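Hydrophilic protein, virA protein (Chromobacterium violaceum, PDB 3BO6) acts as a phosphothreonine lyase effector of the SpvC family, probably removing phosphate from phosphothreonine by elimination in target proteins of the host. Local coordinates at residues Ala80-His85 / Ser145-Ser150; Ser101-Ser106 / Arg156-Cys161; Glu184-Val189 / Pro213-Met218. One frame throughout, in Å; residues are numbered along the deposited sequence. Where two conformers were deposited one is given.

Interaction 1. Residues Ala80-His85 / Ser145-Ser150; sequences AGDKFH and SQYSAS. With SO4 (sulfate ion), chain C.
Tyr147 donates its phenol hydrogen to the carboxylate of Asp82. OH lies 2.6 Å from OD2, a short bond. The oxygen receives it on its anti lone pair, the one turned away from OD1. OD2 sits at the edge of the tyrosine ring, near its plane. The carboxylate and ring planes are 41° apart, so the two groups are neither flush nor perpendicular. Each chain has CG anti to its own carbonyl carbon (chi1 -73° for Tyr147), which sends both groups into the gap between the segments.

A water makes the second link. It donates to Tyr147 OH at 2.9 Å and accepts from Ala80 N at 2.9 Å and from Asp82 N at 3.1 Å. The phenol oxygen is therefore held by two hydrogen bonds. Gly81, between those two amides, has a positive phi that suits glycine. OD1 of Asp82 is taken by Tyr191 OH and Asn193 ND2, and the ring of Phe214 meets that of Tyr147. Ser148, next in the chain, caps helix 149-168 through Ser151 N.

Asp82 begins strand 82-86, which lies between strands 134-137 and 189-193 and leads to a sulfate. His85 NE2 donates to sulfate O4 at 2.7 Å and 166°, with the sulfur in the imidazole plane. Lys83 NZ reaches O2 at 2.8 Å. Arg127, Arg192 and Arg199 complete this basic pocket. The sulfate is probably from the crystallisation liquor; its site would suit the substrate phosphate of a phosphothreonine lyase.

The buried Asp82 carboxylate has polar partners on both oxygens, which hold its rotation. The contact thus ties the start of the sulfate-binding strand to the loop before helix 149-168 by a polar network.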
loop_
_atom_site.group_PDB
_atom_site.type_symbol
_atom_site.label_atom_id
_atom_site.label_comp_id
_atom_site.label_asym_id
_atom_site.label_seq_id
_atom_site.Cartn_x
_atom_site.Cartn_y
_atom_site.Cartn_z
ATOM N N ALA A 80 -8.353 -8.907 2.368
ATOM C CA ALA A 80 -8.694 -9.774 1.253
ATOM C C ALA A 80 -7.507 -9.961 0.313
ATOM O O ALA A 80 -7.665 -10.361 -0.846
ATOM C CB ALA A 80 -9.911 -9.214 0.510
ATOM N N GLY A 81 -6.306 -9.684 0.825
ATOM C CA GLY A 81 -5.082 -9.957 0.088
ATOM C C GLY A 81 -4.497 -8.819 -0.723
ATOM O O GLY A 81 -3.375 -8.931 -1.192
ATOM N N ASP A 82 -5.240 -7.727 -0.900
ATOM C CA ASP A 82 -4.747 -6.651 -1.759
ATOM C C ASP A 82 -3.671 -5.826 -1.069
ATOM O O ASP A 82 -3.862 -5.337 0.056
ATOM C CB ASP A 82 -5.916 -5.789 -2.232
ATOM C CG ASP A 82 -6.920 -6.588 -3.017
ATOM O OD1 ASP A 82 -6.504 -7.261 -3.973
ATOM O OD2 ASP A 82 -8.127 -6.563 -2.681
ATOM N N LYS A 83 -2.520 -5.690 -1.714
ATOM C CA LYS A 83 -1.442 -4.908 -1.123
ATOM C C LYS A 83 -0.658 -4.170 -2.191
ATOM O O LYS A 83 -0.562 -4.591 -3.357
ATOM C CB LYS A 83 -0.528 -5.796 -0.270
ATOM C CG LYS A 83 0.339 -6.754 -1.064
ATOM C CD LYS A 83 0.795 -7.970 -0.208
ATOM C CE LYS A 83 1.661 -7.559 0.960
ATOM N NZ LYS A 83 2.000 -8.749 1.804
ATOM N N PHE A 84 -0.085 -3.046 -1.778
ATOM C CA PHE A 84 0.828 -2.302 -2.623
ATOM C C PHE A 84 2.216 -2.296 -2.038
ATOM O O PHE A 84 2.389 -2.319 -0.820
ATOM C CB PHE A 84 0.403 -0.829 -2.741
ATOM C CG PHE A 84 -0.942 -0.622 -3.355
ATOM C CD1 PHE A 84 -2.013 -0.179 -2.584
ATOM C CD2 PHE A 84 -1.128 -0.794 -4.716
ATOM C CE1 PHE A 84 -3.266 0.053 -3.155
ATOM C CE2 PHE A 84 -2.372 -0.567 -5.306
ATOM C CZ PHE A 84 -3.443 -0.148 -4.510
ATOM N N HIS A 85 3.207 -2.197 -2.913
ATOM C CA HIS A 85 4.558 -1.880 -2.490
ATOM C C HIS A 85 4.920 -0.541 -3.093
ATOM O O HIS A 85 4.347 -0.125 -4.114
ATOM C CB HIS A 85 5.522 -2.949 -2.991
ATOM C CG HIS A 85 5.262 -4.303 -2.421
ATOM N ND1 HIS A 85 4.808 -5.353 -3.183
ATOM C CD2 HIS A 85 5.406 -4.780 -1.160
ATOM C CE1 HIS A 85 4.676 -6.425 -2.415
ATOM N NE2 HIS A 85 5.042 -6.104 -1.187
ATOM N N SER A 145 -17.009 -6.922 4.306
ATOM C CA SER A 145 -15.774 -7.151 3.564
ATOM C C SER A 145 -15.937 -6.869 2.074
ATOM O O SER A 145 -15.203 -7.399 1.246
ATOM C CB SER A 145 -15.191 -8.555 3.814
ATOM O OG SER A 145 -14.762 -8.725 5.159
ATOM N N GLN A 146 -16.887 -6.008 1.735
ATOM C CA GLN A 146 -17.011 -5.557 0.363
ATOM C C GLN A 146 -16.399 -4.165 0.235
ATOM O O GLN A 146 -16.518 -3.339 1.148
ATOM C CB GLN A 146 -18.471 -5.531 -0.073
ATOM C CG GLN A 146 -19.093 -6.919 -0.025
ATOM C CD GLN A 146 -20.531 -6.922 -0.457
ATOM O OE1 GLN A 146 -21.156 -5.872 -0.568
ATOM N NE2 GLN A 146 -21.076 -8.113 -0.703
ATOM N N TYR A 147 -15.754 -3.905 -0.897
ATOM C CA TYR A 147 -15.265 -2.566 -1.202
ATOM C C TYR A 147 -16.404 -1.676 -1.704
ATOM O O TYR A 147 -17.131 -2.047 -2.617
ATOM C CB TYR A 147 -14.218 -2.632 -2.322
ATOM C CG TYR A 147 -12.869 -3.202 -1.950
ATOM C CD1 TYR A 147 -11.956 -2.459 -1.220
ATOM C CD2 TYR A 147 -12.479 -4.468 -2.378
ATOM C CE1 TYR A 147 -10.710 -2.969 -0.894
ATOM C CE2 TYR A 147 -11.241 -4.987 -2.049
ATOM C CZ TYR A 147 -10.360 -4.230 -1.312
ATOM O OH TYR A 147 -9.123 -4.788 -1.029
ATOM N N SER A 148 -16.532 -0.477 -1.147
ATOM C CA SER A 148 -17.449 0.503 -1.721
ATOM C C SER A 148 -16.768 1.284 -2.849
ATOM O O SER A 148 -15.539 1.384 -2.881
ATOM C CB SER A 148 -17.937 1.482 -0.643
ATOM O OG SER A 148 -16.899 2.352 -0.224
ATOM N N ALA A 149 -17.557 1.850 -3.763
ATOM C CA ALA A 149 -16.990 2.697 -4.814
ATOM C C ALA A 149 -16.207 3.876 -4.239
ATOM O O ALA A 149 -15.123 4.207 -4.732
ATOM C CB ALA A 149 -18.065 3.182 -5.763
ATOM N N SER A 150 -16.728 4.490 -3.183
ATOM C CA SER A 150 -16.051 5.616 -2.541
ATOM C C SER A 150 -14.673 5.211 -2.025
ATOM O O SER A 150 -13.685 5.919 -2.213
ATOM C CB SER A 150 -16.891 6.172 -1.384
ATOM O OG SER A 150 -17.994 6.922 -1.861
HETATM S S SO4 C . 5.059 -9.379 0.109
HETATM O O1 SO4 C . 5.013 -9.261 -1.363
HETATM O O2 SO4 C . 4.027 -10.298 0.566
HETATM O O3 SO4 C . 6.362 -9.887 0.499
HETATM O O4 SO4 C . 4.815 -8.070 0.718
HETATM O O HOH W 1 -7.657 -6.654 0.722
#

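Interaction 2. Residues Ser101-Ser106 / Arg156-Cys161; sequences SGLLFS and RQFIEC
Leu103 and Phe158 pass each other in opposite directions, and their contact has an apolar and a polar side. CD2 of Leu103 rests 3.7 Å from CE1 of Phe158, and CB of Leu103 adds a second touch on the same ring carbon. The carbonyl O of Leu103 faces the edge of the ring in its plane, 3.5 Å from CZ of Phe158. The weakly positive ring edge thus meets a backbone oxygen. That oxygen also accepts a hydrogen bond from Ser106 N in the turn that ends the helix.

The torsions explain the reach. Phe158 holds CG opposite its backbone N (chi1 -171°), which carries the ring out from helix 149-168 toward the end of helix 93-104. Leu103 has the other common form, with CG beside its N (chi1 -80°), and its two methyls divide the work. CD2 goes to the phenyl ring. CD1 goes one helical turn further along, to Cys161, where it lies 3.7 Å from the carbonyl O.

Both helices pack on the same side of the antiparallel sheet of this alpha/beta fold. Leu104 touches Phe134 and Leu136 of strand 134-137, while Ile159 reaches Phe84 of strand 82-86. The CA atoms of Leu103 and Phe158 are 8.1 Å apart.

Leu104 starts off away from the partner helix, yet its CD2 swings back to 4.4 Å from CZ of Phe158. Phe31 meets the Phe158 ring edge-to-face, and Pro110 also touches that ring. Cys161 was built in two conformers, so the touch of its SG on CD1 of Leu103 is less certain. Arg156 NE and Glu160 OE2 form a long, weak salt bridge along helix 149-168.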
loop_
_atom_site.group_PDB
_atom_site.type_symbol
_atom_site.label_atom_id
_atom_site.label_comp_id
_atom_site.label_asym_id
_atom_site.label_seq_id
_atom_site.Cartn_x
_atom_site.Cartn_y
_atom_site.Cartn_z
ATOM N N SER A 101 5.358 10.688 4.846
ATOM C CA SER A 101 4.789 10.560 6.183
ATOM C C SER A 101 3.513 11.404 6.351
ATOM O O SER A 101 2.594 11.006 7.079
ATOM C CB SER A 101 5.819 10.875 7.272
ATOM O OG SER A 101 6.205 12.236 7.161
ATOM N N GLY A 102 3.440 12.554 5.674
ATOM C CA GLY A 102 2.219 13.355 5.700
ATOM C C GLY A 102 0.998 12.552 5.282
ATOM O O GLY A 102 -0.064 12.616 5.909
ATOM N N LEU A 103 1.153 11.793 4.203
ATOM C CA LEU A 103 0.082 10.955 3.670
ATOM C C LEU A 103 -0.120 9.679 4.494
ATOM O O LEU A 103 -1.244 9.300 4.795
ATOM C CB LEU A 103 0.367 10.589 2.203
ATOM C CG LEU A 103 0.020 11.696 1.192
ATOM C CD1 LEU A 103 0.729 11.482 -0.147
ATOM C CD2 LEU A 103 -1.484 11.799 1.016
ATOM N N LEU A 104 0.969 9.016 4.867
ATOM C CA LEU A 104 0.826 7.719 5.530
ATOM C C LEU A 104 0.237 7.829 6.936
ATOM O O LEU A 104 -0.339 6.865 7.450
ATOM C CB LEU A 104 2.171 6.987 5.576
ATOM C CG LEU A 104 2.698 6.496 4.224
ATOM C CD1 LEU A 104 4.134 5.980 4.356
ATOM C CD2 LEU A 104 1.787 5.398 3.683
ATOM N N PHE A 105 0.408 8.989 7.575
ATOM C CA PHE A 105 -0.181 9.241 8.892
ATOM C C PHE A 105 -1.425 10.119 8.814
ATOM O O PHE A 105 -1.941 10.558 9.832
ATOM C CB PHE A 105 0.850 9.863 9.846
ATOM C CG PHE A 105 1.931 8.916 10.273
ATOM C CD1 PHE A 105 3.161 8.924 9.638
ATOM C CD2 PHE A 105 1.721 8.035 11.328
ATOM C CE1 PHE A 105 4.174 8.033 10.019
ATOM C CE2 PHE A 105 2.724 7.138 11.715
ATOM C CZ PHE A 105 3.948 7.149 11.072
ATOM N N SER A 106 -1.912 10.384 7.609
ATOM C CA SER A 106 -3.045 11.298 7.450
ATOM C C SER A 106 -4.337 10.765 8.062
ATOM O O SER A 106 -4.662 9.580 7.905
ATOM C CB SER A 106 -3.281 11.574 5.961
ATOM O OG SER A 106 -4.477 12.329 5.741
ATOM N N ARG A 156 -7.428 4.645 -4.917
ATOM C CA ARG A 156 -6.770 4.977 -6.166
ATOM C C ARG A 156 -6.181 6.400 -6.111
ATOM O O ARG A 156 -5.034 6.632 -6.534
ATOM C CB ARG A 156 -7.750 4.831 -7.329
ATOM C CG ARG A 156 -7.134 5.144 -8.685
ATOM C CD ARG A 156 -8.064 4.760 -9.828
ATOM N NE ARG A 156 -7.528 5.194 -11.115
ATOM C CZ ARG A 156 -7.722 4.552 -12.270
ATOM N NH1 ARG A 156 -8.431 3.428 -12.307
ATOM N NH2 ARG A 156 -7.198 5.033 -13.395
ATOM N N GLN A 157 -6.974 7.345 -5.611
ATOM C CA GLN A 157 -6.503 8.721 -5.453
ATOM C C GLN A 157 -5.282 8.789 -4.517
ATOM O O GLN A 157 -4.350 9.559 -4.758
ATOM C CB GLN A 157 -7.635 9.605 -4.911
ATOM C CG GLN A 157 -8.739 9.910 -5.943
ATOM C CD GLN A 157 -8.368 11.096 -6.799
ATOM O OE1 GLN A 157 -8.139 12.190 -6.285
ATOM N NE2 GLN A 157 -8.287 10.888 -8.096
ATOM N N PHE A 158 -5.290 7.983 -3.460
ATOM C CA PHE A 158 -4.187 7.967 -2.498
ATOM C C PHE A 158 -2.903 7.514 -3.182
ATOM O O PHE A 158 -1.835 8.114 -3.000
ATOM C CB PHE A 158 -4.561 7.087 -1.290
ATOM C CG PHE A 158 -3.609 7.167 -0.137
ATOM C CD1 PHE A 158 -3.580 8.293 0.672
ATOM C CD2 PHE A 158 -2.790 6.089 0.175
ATOM C CE1 PHE A 158 -2.719 8.360 1.773
ATOM C CE2 PHE A 158 -1.935 6.130 1.274
ATOM C CZ PHE A 158 -1.895 7.277 2.068
ATOM N N ILE A 159 -2.996 6.459 -3.987
ATOM C CA ILE A 159 -1.819 5.948 -4.696
ATOM C C ILE A 159 -1.296 7.023 -5.645
ATOM O O ILE A 159 -0.082 7.262 -5.721
ATOM C CB ILE A 159 -2.125 4.624 -5.459
ATOM C CG1 ILE A 159 -1.932 3.413 -4.542
ATOM C CG2 ILE A 159 -1.202 4.473 -6.665
ATOM C CD1 ILE A 159 -2.333 3.630 -3.109
ATOM N N GLU A 160 -2.196 7.708 -6.343
ATOM C CA GLU A 160 -1.761 8.777 -7.235
ATOM C C GLU A 160 -1.113 9.937 -6.453
ATOM O O GLU A 160 -0.170 10.575 -6.932
ATOM C CB GLU A 160 -2.915 9.186 -8.166
ATOM C CG GLU A 160 -3.239 8.044 -9.166
ATOM C CD GLU A 160 -4.613 8.135 -9.837
ATOM O OE1 GLU A 160 -5.395 9.061 -9.525
ATOM O OE2 GLU A 160 -4.910 7.261 -10.690
ATOM N N CYS A 161 -1.563 10.191 -5.226
ATOM C CA CYS A 161 -0.935 11.199 -4.390
ATOM C C CYS A 161 0.445 10.779 -3.873
ATOM O O CYS A 161 1.359 11.597 -3.741
ATOM C CB CYS A 161 -1.836 11.505 -3.216
ATOM S SG CYS A 161 -1.607 13.147 -2.679
#

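Interaction 3. Residues Glu184-Val189 / Pro213-Met218; sequences ENWKYV and PFYRLM
The carbonyl O of Met218 accepts a hydrogen bond of 2.8 Å from a water, and that water in turn accepts the indole NE1-H of Trp186 at 2.9 Å. The water lies in the indole plane. It joins the indole N-H to the helix backbone from within the plane of the ring. The same carbonyl O stands at the ring edge, 3.7 Å from CZ2 of Trp186.

The other contacts are apolar. CB of Met218 lies in the indole plane at the edge, 4.0 Å from CH2 of Trp186. The methionine then turns off: chi2 is -60°, and the bend takes its sulfur away from the tryptophan. Tyr215 makes an offset edge-to-face pair with Trp186, its edge toward the six-membered ring. The planes stand at 78° and the centroids are 6.0 Å apart. CG of Tyr215 is opposite its backbone N (chi1 177°), which brings CE1 to 4.1 Å from CZ3 of Trp186. The indole is thus met by one turn of helix, through residues three apart.

Within the loop, Lys187 NZ folds back to Glu184 O at 3.2 Å.

Trp186 also packs on Phe84 of strand 82-86 and on Glu163 of helix 149-168, whose carboxylate takes the backbone N-H groups of Lys187, Tyr188 and Val189. The contact therefore sets helix 213-219 against the loop that enters the outer strand 189-193, with Tyr215 lying on Tyr191 of that strand.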
loop_
_atom_site.group_PDB
_atom_site.type_symbol
_atom_site.label_atom_id
_atom_site.label_comp_id
_atom_site.label_asym_id
_atom_site.label_seq_id
_atom_site.Cartn_x
_atom_site.Cartn_y
_atom_site.Cartn_z
ATOM N N GLU A 184 2.134 1.545 -16.709
ATOM C CA GLU A 184 3.191 2.475 -17.114
ATOM C C GLU A 184 3.206 3.767 -16.297
ATOM O O GLU A 184 4.276 4.332 -16.053
ATOM C CB GLU A 184 3.067 2.805 -18.605
ATOM C CG GLU A 184 3.032 1.589 -19.510
ATOM C CD GLU A 184 2.300 1.858 -20.813
ATOM O OE1 GLU A 184 2.327 3.017 -21.284
ATOM O OE2 GLU A 184 1.695 0.913 -21.362
ATOM N N ASN A 185 2.037 4.210 -15.844
ATOM C CA ASN A 185 1.943 5.486 -15.140
ATOM C C ASN A 185 2.256 5.449 -13.642
ATOM O O ASN A 185 2.253 6.487 -12.984
ATOM C CB ASN A 185 0.580 6.128 -15.371
ATOM C CG ASN A 185 -0.556 5.172 -15.106
ATOM O OD1 ASN A 185 -0.746 4.192 -15.835
ATOM N ND2 ASN A 185 -1.327 5.452 -14.064
ATOM N N TRP A 186 2.525 4.263 -13.095
ATOM C CA TRP A 186 3.037 4.196 -11.716
ATOM C C TRP A 186 4.547 3.998 -11.772
ATOM O O TRP A 186 5.026 2.970 -12.249
ATOM C CB TRP A 186 2.424 3.066 -10.877
ATOM C CG TRP A 186 0.953 3.098 -10.684
ATOM C CD1 TRP A 186 0.087 4.090 -11.036
ATOM C CD2 TRP A 186 0.165 2.064 -10.087
ATOM N NE1 TRP A 186 -1.201 3.730 -10.696
ATOM C CE2 TRP A 186 -1.182 2.484 -10.124
ATOM C CE3 TRP A 186 0.469 0.813 -9.542
ATOM C CZ2 TRP A 186 -2.225 1.703 -9.619
ATOM C CZ3 TRP A 186 -0.566 0.037 -9.047
ATOM C CH2 TRP A 186 -1.895 0.479 -9.094
ATOM N N LYS A 187 5.290 4.989 -11.295
ATOM C CA LYS A 187 6.746 4.934 -11.327
ATOM C C LYS A 187 7.328 4.313 -10.061
ATOM O O LYS A 187 8.479 3.904 -10.064
ATOM C CB LYS A 187 7.340 6.345 -11.490
ATOM C CG LYS A 187 6.849 7.098 -12.727
ATOM C CD LYS A 187 6.972 6.258 -13.994
ATOM C CE LYS A 187 6.630 7.077 -15.243
ATOM N NZ LYS A 187 6.755 6.254 -16.472
ATOM N N TYR A 188 6.541 4.283 -8.985
ATOM C CA TYR A 188 7.039 3.802 -7.681
ATOM C C TYR A 188 6.190 2.674 -7.097
ATOM O O TYR A 188 6.702 1.786 -6.414
ATOM C CB TYR A 188 7.064 4.945 -6.658
ATOM C CG TYR A 188 7.807 6.178 -7.091
ATOM C CD1 TYR A 188 9.155 6.354 -6.748
ATOM C CD2 TYR A 188 7.162 7.196 -7.785
ATOM C CE1 TYR A 188 9.849 7.504 -7.131
ATOM C CE2 TYR A 188 7.851 8.348 -8.171
ATOM C CZ TYR A 188 9.184 8.483 -7.839
ATOM O OH TYR A 188 9.857 9.631 -8.206
ATOM N N VAL A 189 4.888 2.723 -7.334
ATOM C CA VAL A 189 3.949 1.790 -6.736
ATOM C C VAL A 189 3.755 0.543 -7.596
ATOM O O VAL A 189 3.758 0.607 -8.839
ATOM C CB VAL A 189 2.591 2.482 -6.492
ATOM C CG1 VAL A 189 1.555 1.488 -5.983
ATOM C CG2 VAL A 189 2.756 3.650 -5.506
ATOM N N PRO A 213 -9.674 -8.023 -10.331
ATOM C CA PRO A 213 -10.622 -6.905 -10.393
ATOM C C PRO A 213 -10.142 -5.686 -9.583
ATOM O O PRO A 213 -10.227 -4.570 -10.079
ATOM C CB PRO A 213 -11.906 -7.531 -9.826
ATOM C CG PRO A 213 -11.830 -8.967 -10.305
ATOM C CD PRO A 213 -10.348 -9.324 -10.142
ATOM N N PHE A 214 -9.598 -5.898 -8.389
ATOM C CA PHE A 214 -9.125 -4.766 -7.606
ATOM C C PHE A 214 -8.049 -3.985 -8.352
ATOM O O PHE A 214 -8.076 -2.744 -8.376
ATOM C CB PHE A 214 -8.614 -5.213 -6.219
ATOM C CG PHE A 214 -8.021 -4.074 -5.399
ATOM C CD1 PHE A 214 -8.835 -3.297 -4.592
ATOM C CD2 PHE A 214 -6.673 -3.763 -5.480
ATOM C CE1 PHE A 214 -8.304 -2.243 -3.856
ATOM C CE2 PHE A 214 -6.143 -2.716 -4.750
ATOM C CZ PHE A 214 -6.967 -1.956 -3.944
ATOM N N TYR A 215 -7.104 -4.694 -8.951
ATOM C CA TYR A 215 -6.039 -4.043 -9.702
ATOM C C TYR A 215 -6.604 -3.253 -10.878
ATOM O O TYR A 215 -6.205 -2.116 -11.126
ATOM C CB TYR A 215 -5.032 -5.073 -10.219
ATOM C CG TYR A 215 -3.951 -4.448 -11.077
ATOM C CD1 TYR A 215 -2.943 -3.697 -10.498
ATOM C CD2 TYR A 215 -3.944 -4.597 -12.463
ATOM C CE1 TYR A 215 -1.945 -3.120 -11.264
ATOM C CE2 TYR A 215 -2.946 -4.007 -13.238
ATOM C CZ TYR A 215 -1.939 -3.285 -12.622
ATOM O OH TYR A 215 -0.942 -2.693 -13.364
ATOM N N ARG A 216 -7.544 -3.844 -11.602
ATOM C CA ARG A 216 -8.143 -3.158 -12.740
ATOM C C ARG A 216 -8.850 -1.875 -12.300
ATOM O O ARG A 216 -8.784 -0.846 -12.979
ATOM C CB ARG A 216 -9.103 -4.095 -13.472
ATOM C CG ARG A 216 -8.394 -5.323 -14.055
ATOM C CD ARG A 216 -9.345 -6.214 -14.850
ATOM N NE ARG A 216 -9.822 -5.527 -16.048
ATOM C CZ ARG A 216 -10.755 -6.017 -16.855
ATOM N NH1 ARG A 216 -11.325 -7.179 -16.556
ATOM N NH2 ARG A 216 -11.139 -5.322 -17.924
ATOM N N LEU A 217 -9.491 -1.923 -11.135
ATOM C CA LEU A 217 -10.148 -0.730 -10.585
ATOM C C LEU A 217 -9.132 0.353 -10.196
ATOM O O LEU A 217 -9.440 1.540 -10.241
ATOM C CB LEU A 217 -11.015 -1.134 -9.397
ATOM C CG LEU A 217 -12.242 -1.986 -9.798
ATOM C CD1 LEU A 217 -12.866 -2.682 -8.584
ATOM C CD2 LEU A 217 -13.289 -1.142 -10.518
ATOM N N MET A 218 -7.916 -0.057 -9.839
ATOM C CA MET A 218 -6.865 0.889 -9.461
ATOM C C MET A 218 -6.134 1.443 -10.674
ATOM O O MET A 218 -5.633 2.580 -10.632
ATOM C CB MET A 218 -5.831 0.193 -8.568
ATOM C CG MET A 218 -6.363 -0.198 -7.196
ATOM S SD MET A 218 -6.949 1.170 -6.178
ATOM C CE MET A 218 -8.703 0.831 -6.270
HETATM O O HOH W 2 -3.913 4.686 -11.290
#

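All three contacts are buried, but their chemistry differs. Interaction 1 is polar, a tyrosine and a carboxylate with a water. Interaction 2 is almost wholly apolar, as suits two helices packed on the sheet. Interaction 3 is mixed, with aromatic rings and one bridging water. Interactions 1 and 2 share helix 149-168, one just before its start and the other at its middle; Phe84 of the first meets Ile159 of the second. Phe214 connects interaction 3 to interaction 1 by packing on both Asp82 and Tyr147. Between interactions 2 and 3, Ile159 packs on Trp186, and Arg156 NH1 probably hydrogen-bonds Leu217 O. Strands 82-86 and 189-193, of interactions 1 and 3, both carry sulfate ligands.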